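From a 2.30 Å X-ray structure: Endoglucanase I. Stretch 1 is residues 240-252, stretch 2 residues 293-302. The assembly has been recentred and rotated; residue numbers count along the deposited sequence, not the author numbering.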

# COMPACT_ATOMS: atom_id res chain seq x y z
N GLY A 240 -3.80 -11.52 9.24
CA GLY A 240 -3.20 -11.95 8.03
C GLY A 240 -3.73 -13.15 7.27
O GLY A 240 -4.22 -14.08 7.90
N TRP A 241 -3.63 -13.11 5.92
CA TRP A 241 -3.97 -14.29 5.13
C TRP A 241 -2.83 -14.55 4.15
O TRP A 241 -2.44 -13.82 3.22
CB TRP A 241 -5.35 -14.26 4.46
CG TRP A 241 -5.57 -15.53 3.64
CD1 TRP A 241 -4.98 -15.91 2.47
CD2 TRP A 241 -6.44 -16.61 4.02
NE1 TRP A 241 -5.45 -17.13 2.07
CE2 TRP A 241 -6.33 -17.60 3.01
CE3 TRP A 241 -7.28 -16.84 5.09
CZ2 TRP A 241 -7.05 -18.80 3.06
CZ3 TRP A 241 -8.01 -18.03 5.13
CH2 TRP A 241 -7.89 -19.00 4.11
N ASN A 242 -2.20 -15.71 4.42
CA ASN A 242 -1.06 -16.20 3.63
C ASN A 242 -1.30 -17.71 3.44
O ASN A 242 -1.19 -18.47 4.40
CB ASN A 242 0.29 -15.91 4.27
CG ASN A 242 1.51 -16.33 3.44
OD1 ASN A 242 1.58 -17.18 2.51
ND2 ASN A 242 2.64 -15.72 3.79
N HIS A 243 -1.51 -18.21 2.24
CA HIS A 243 -1.66 -19.60 1.97
C HIS A 243 -0.63 -20.45 2.71
O HIS A 243 -1.16 -21.37 3.34
CB HIS A 243 -1.75 -19.91 0.47
CG HIS A 243 -3.13 -19.66 -0.11
ND1 HIS A 243 -3.54 -18.49 -0.70
CD2 HIS A 243 -4.22 -20.47 -0.16
CE1 HIS A 243 -4.78 -18.57 -1.11
NE2 HIS A 243 -5.23 -19.78 -0.82
N ASN A 244 0.69 -20.12 2.74
CA ASN A 244 1.62 -20.96 3.47
C ASN A 244 1.31 -21.09 4.96
O ASN A 244 1.49 -22.19 5.58
CB ASN A 244 3.10 -20.59 3.28
CG ASN A 244 3.47 -20.46 1.80
OD1 ASN A 244 3.20 -21.41 1.03
ND2 ASN A 244 4.04 -19.36 1.31
N ARG A 245 0.86 -20.02 5.61
CA ARG A 245 0.60 -20.04 7.01
C ARG A 245 -0.60 -20.91 7.36
O ARG A 245 -0.64 -21.37 8.51
CB ARG A 245 0.41 -18.65 7.65
CG ARG A 245 1.64 -17.75 7.61
CD ARG A 245 1.35 -16.38 8.18
NE ARG A 245 2.53 -15.52 8.27
CZ ARG A 245 3.42 -15.58 9.25
NH1 ARG A 245 3.33 -16.40 10.28
NH2 ARG A 245 4.42 -14.73 9.15
N ILE A 246 -1.50 -21.12 6.40
CA ILE A 246 -2.64 -21.99 6.69
C ILE A 246 -2.43 -23.34 6.03
O ILE A 246 -3.28 -24.22 5.81
CB ILE A 246 -4.02 -21.33 6.48
CG1 ILE A 246 -4.14 -20.63 5.15
CG2 ILE A 246 -4.32 -20.35 7.60
CD1 ILE A 246 -4.27 -21.56 3.97
N ASN A 247 -1.16 -23.60 5.75
CA ASN A 247 -0.62 -24.84 5.27
C ASN A 247 -1.12 -25.31 3.92
O ASN A 247 -1.41 -26.48 3.70
CB ASN A 247 -0.84 -25.98 6.28
CG ASN A 247 -0.07 -27.25 6.01
OD1 ASN A 247 1.02 -27.31 5.42
ND2 ASN A 247 -0.60 -28.41 6.40
N VAL A 248 -1.23 -24.38 2.98
CA VAL A 248 -1.50 -24.76 1.59
C VAL A 248 -0.28 -24.29 0.81
O VAL A 248 -0.29 -23.20 0.23
CB VAL A 248 -2.82 -24.21 1.05
CG1 VAL A 248 -3.18 -24.82 -0.31
CG2 VAL A 248 -3.96 -24.48 2.03
N THR A 249 0.83 -25.00 0.88
CA THR A 249 2.10 -24.61 0.30
C THR A 249 2.27 -24.71 -1.19
O THR A 249 3.30 -24.21 -1.67
CB THR A 249 3.34 -25.25 0.96
OG1 THR A 249 3.37 -26.65 0.80
CG2 THR A 249 3.41 -24.91 2.44
N ASP A 250 1.38 -25.19 -1.98
CA ASP A 250 1.42 -25.35 -3.41
C ASP A 250 0.42 -24.44 -4.10
O ASP A 250 0.07 -24.55 -5.29
CB ASP A 250 1.13 -26.85 -3.74
CG ASP A 250 -0.25 -27.38 -3.35
OD1 ASP A 250 -1.15 -26.74 -2.75
OD2 ASP A 250 -0.45 -28.60 -3.67
N PHE A 251 -0.06 -23.45 -3.38
CA PHE A 251 -1.05 -22.54 -3.97
C PHE A 251 -0.41 -21.51 -4.89
O PHE A 251 -0.88 -21.24 -6.01
CB PHE A 251 -1.91 -21.91 -2.87
CG PHE A 251 -2.97 -21.05 -3.52
CD1 PHE A 251 -4.17 -21.64 -3.91
CD2 PHE A 251 -2.75 -19.70 -3.77
CE1 PHE A 251 -5.16 -20.87 -4.50
CE2 PHE A 251 -3.75 -18.96 -4.37
CZ PHE A 251 -4.95 -19.51 -4.76
N TYR A 252 0.60 -20.83 -4.35
CA TYR A 252 1.22 -19.69 -5.03
C TYR A 252 2.73 -19.80 -5.04
O TYR A 252 3.36 -20.07 -4.02
CB TYR A 252 0.76 -18.42 -4.29
CG TYR A 252 1.44 -17.17 -4.82
CD1 TYR A 252 0.94 -16.56 -5.96
CD2 TYR A 252 2.54 -16.62 -4.19
CE1 TYR A 252 1.53 -15.41 -6.43
CE2 TYR A 252 3.14 -15.51 -4.75
CZ TYR A 252 2.65 -14.88 -5.84
OH TYR A 252 3.21 -13.72 -6.32
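Stretch 2 293-302: VIESAVVNIS

Stretch 2 begins within a strand that starts earlier in the chain, and by Ser296 is out of regular structure, running in an extended conformation from Ser296 to Val299. At Asn300, phi/psi of -118/25° bends the chain before Ile301 extends it again. It lies on a compact piece of stretch 1: a 3-10 segment, 243-245, followed by a left-handed residue, Asn247 (63/42°), and a type I turn from Val248 to Phe251. The closest backbone register pairs Ile246 with Val299 (CA to CA 5.2 Å) and Asn247 with Asn300 (CA to CA 5.3 Å). At these paired residues both chains run the same way, Ile246 to Asn247 alongside Val299 to Asn300. Together the two surfaces bury 586 Å².

Three hydrogen bonds tie stretch 2 to stretch 1, and each uses a donor from stretch 2. Ala297 N donates a hydrogen bond to His243 NE2 at 3.1 Å, nearly straight at 171°, so the imidazole meets the backbone edge-on, with NE2 as the acceptor. Further along, Asn300 N reaches Ile246 O at 2.9 Å, with a more bent angle of 138°. Asn300 then bonds a second time, its ND2 to Asn247 O at 3.2 Å. One residue thus reads two successive carbonyls, beside the left-handed Asn247. Within stretch 1, Val248 N to His243 O at 3.0 Å helps hold this bend closed.

Apolar packing fills the space around these polar pins. Ala297, whose CA-to-CB bond points toward stretch 1, has the largest covered area of any residue here; its CB lies 3.8 Å from Val248 CG1 and 4.5 Å from Phe251 CD1. The methyl sits among Val248, Phe251 and His243 while its own backbone N bonds the histidine. Val299 CG2 touches two side chains, 3.7 Å from Trp241 CH2 and 3.9 Å from Ile246 CG2. Ile301 extends the patch, its CD1 4.4 Å from Ile246 CG2 and its CG2 3.6 Å from Asn247 CB. In the strand segment, Ile294 CG2 is 4.0 Å from Phe251 CE1.

The aromatic rings also meet backbone oxygens at their edges: Trp241 CZ2 is 3.3 Å from Ala297 O, and Phe251 CE1 is 3.3 Å from Glu295 O. Glu295 and Val298 point their CA-to-CB bonds away and bury little. The rule that emerges is economical: a few directional bonds accompany the register, while small and branched side chains pack on the turn and on the residues before it.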

# COMPACT_ATOMS: atom_id res chain seq x y z
N VAL A 293 -10.76 -19.11 -13.59
CA VAL A 293 -10.87 -18.67 -12.21
C VAL A 293 -10.15 -19.66 -11.32
O VAL A 293 -10.35 -20.86 -11.50
CB VAL A 293 -12.34 -18.55 -11.80
CG1 VAL A 293 -12.54 -18.31 -10.31
CG2 VAL A 293 -13.00 -17.42 -12.60
N ILE A 294 -9.33 -19.17 -10.38
CA ILE A 294 -8.68 -20.00 -9.41
C ILE A 294 -9.19 -19.50 -8.04
O ILE A 294 -9.04 -18.35 -7.66
CB ILE A 294 -7.16 -20.07 -9.38
CG1 ILE A 294 -6.60 -20.54 -10.73
CG2 ILE A 294 -6.58 -20.99 -8.29
CD1 ILE A 294 -5.64 -19.59 -11.33
N GLU A 295 -9.78 -20.41 -7.31
CA GLU A 295 -10.28 -20.12 -6.00
C GLU A 295 -9.22 -20.17 -4.89
O GLU A 295 -8.46 -21.09 -4.99
CB GLU A 295 -11.38 -21.14 -5.54
CG GLU A 295 -12.36 -20.25 -4.78
CD GLU A 295 -13.38 -19.60 -5.70
OE1 GLU A 295 -13.63 -20.23 -6.77
OE2 GLU A 295 -14.01 -18.58 -5.38
N SER A 296 -9.31 -19.33 -3.88
CA SER A 296 -8.41 -19.39 -2.74
C SER A 296 -8.77 -20.72 -2.04
O SER A 296 -9.92 -21.11 -2.13
CB SER A 296 -8.59 -18.33 -1.66
OG SER A 296 -8.46 -17.03 -2.12
N ALA A 297 -7.85 -21.32 -1.34
CA ALA A 297 -7.97 -22.58 -0.66
C ALA A 297 -8.45 -22.40 0.79
O ALA A 297 -8.21 -21.38 1.43
CB ALA A 297 -6.65 -23.35 -0.57
N VAL A 298 -9.10 -23.48 1.25
CA VAL A 298 -9.56 -23.55 2.63
C VAL A 298 -8.38 -23.66 3.58
O VAL A 298 -7.40 -24.40 3.26
CB VAL A 298 -10.45 -24.81 2.85
CG1 VAL A 298 -10.71 -25.13 4.32
CG2 VAL A 298 -11.82 -24.63 2.23
N VAL A 299 -8.55 -23.13 4.76
CA VAL A 299 -7.62 -23.31 5.88
C VAL A 299 -7.29 -24.79 6.00
O VAL A 299 -8.19 -25.62 5.88
CB VAL A 299 -8.19 -22.73 7.18
CG1 VAL A 299 -7.56 -23.14 8.51
CG2 VAL A 299 -8.07 -21.23 7.06
N ASN A 300 -6.01 -25.12 6.08
CA ASN A 300 -5.59 -26.51 6.11
C ASN A 300 -4.83 -26.83 7.43
O ASN A 300 -3.94 -27.70 7.48
CB ASN A 300 -4.69 -26.90 4.95
CG ASN A 300 -4.54 -28.38 4.74
OD1 ASN A 300 -5.39 -29.17 5.18
ND2 ASN A 300 -3.54 -28.85 4.02
N ILE A 301 -5.12 -26.06 8.48
CA ILE A 301 -4.58 -26.43 9.78
C ILE A 301 -5.78 -26.56 10.73
O ILE A 301 -6.82 -25.96 10.44
CB ILE A 301 -3.59 -25.37 10.29
CG1 ILE A 301 -4.20 -23.95 10.21
CG2 ILE A 301 -2.29 -25.40 9.52
CD1 ILE A 301 -3.49 -22.92 11.10
N SER A 302 -5.61 -27.19 11.86
CA SER A 302 -6.64 -27.24 12.90
C SER A 302 -6.76 -25.96 13.73
O SER A 302 -5.73 -25.32 13.97
CB SER A 302 -6.36 -28.37 13.87
OG SER A 302 -6.20 -29.58 13.17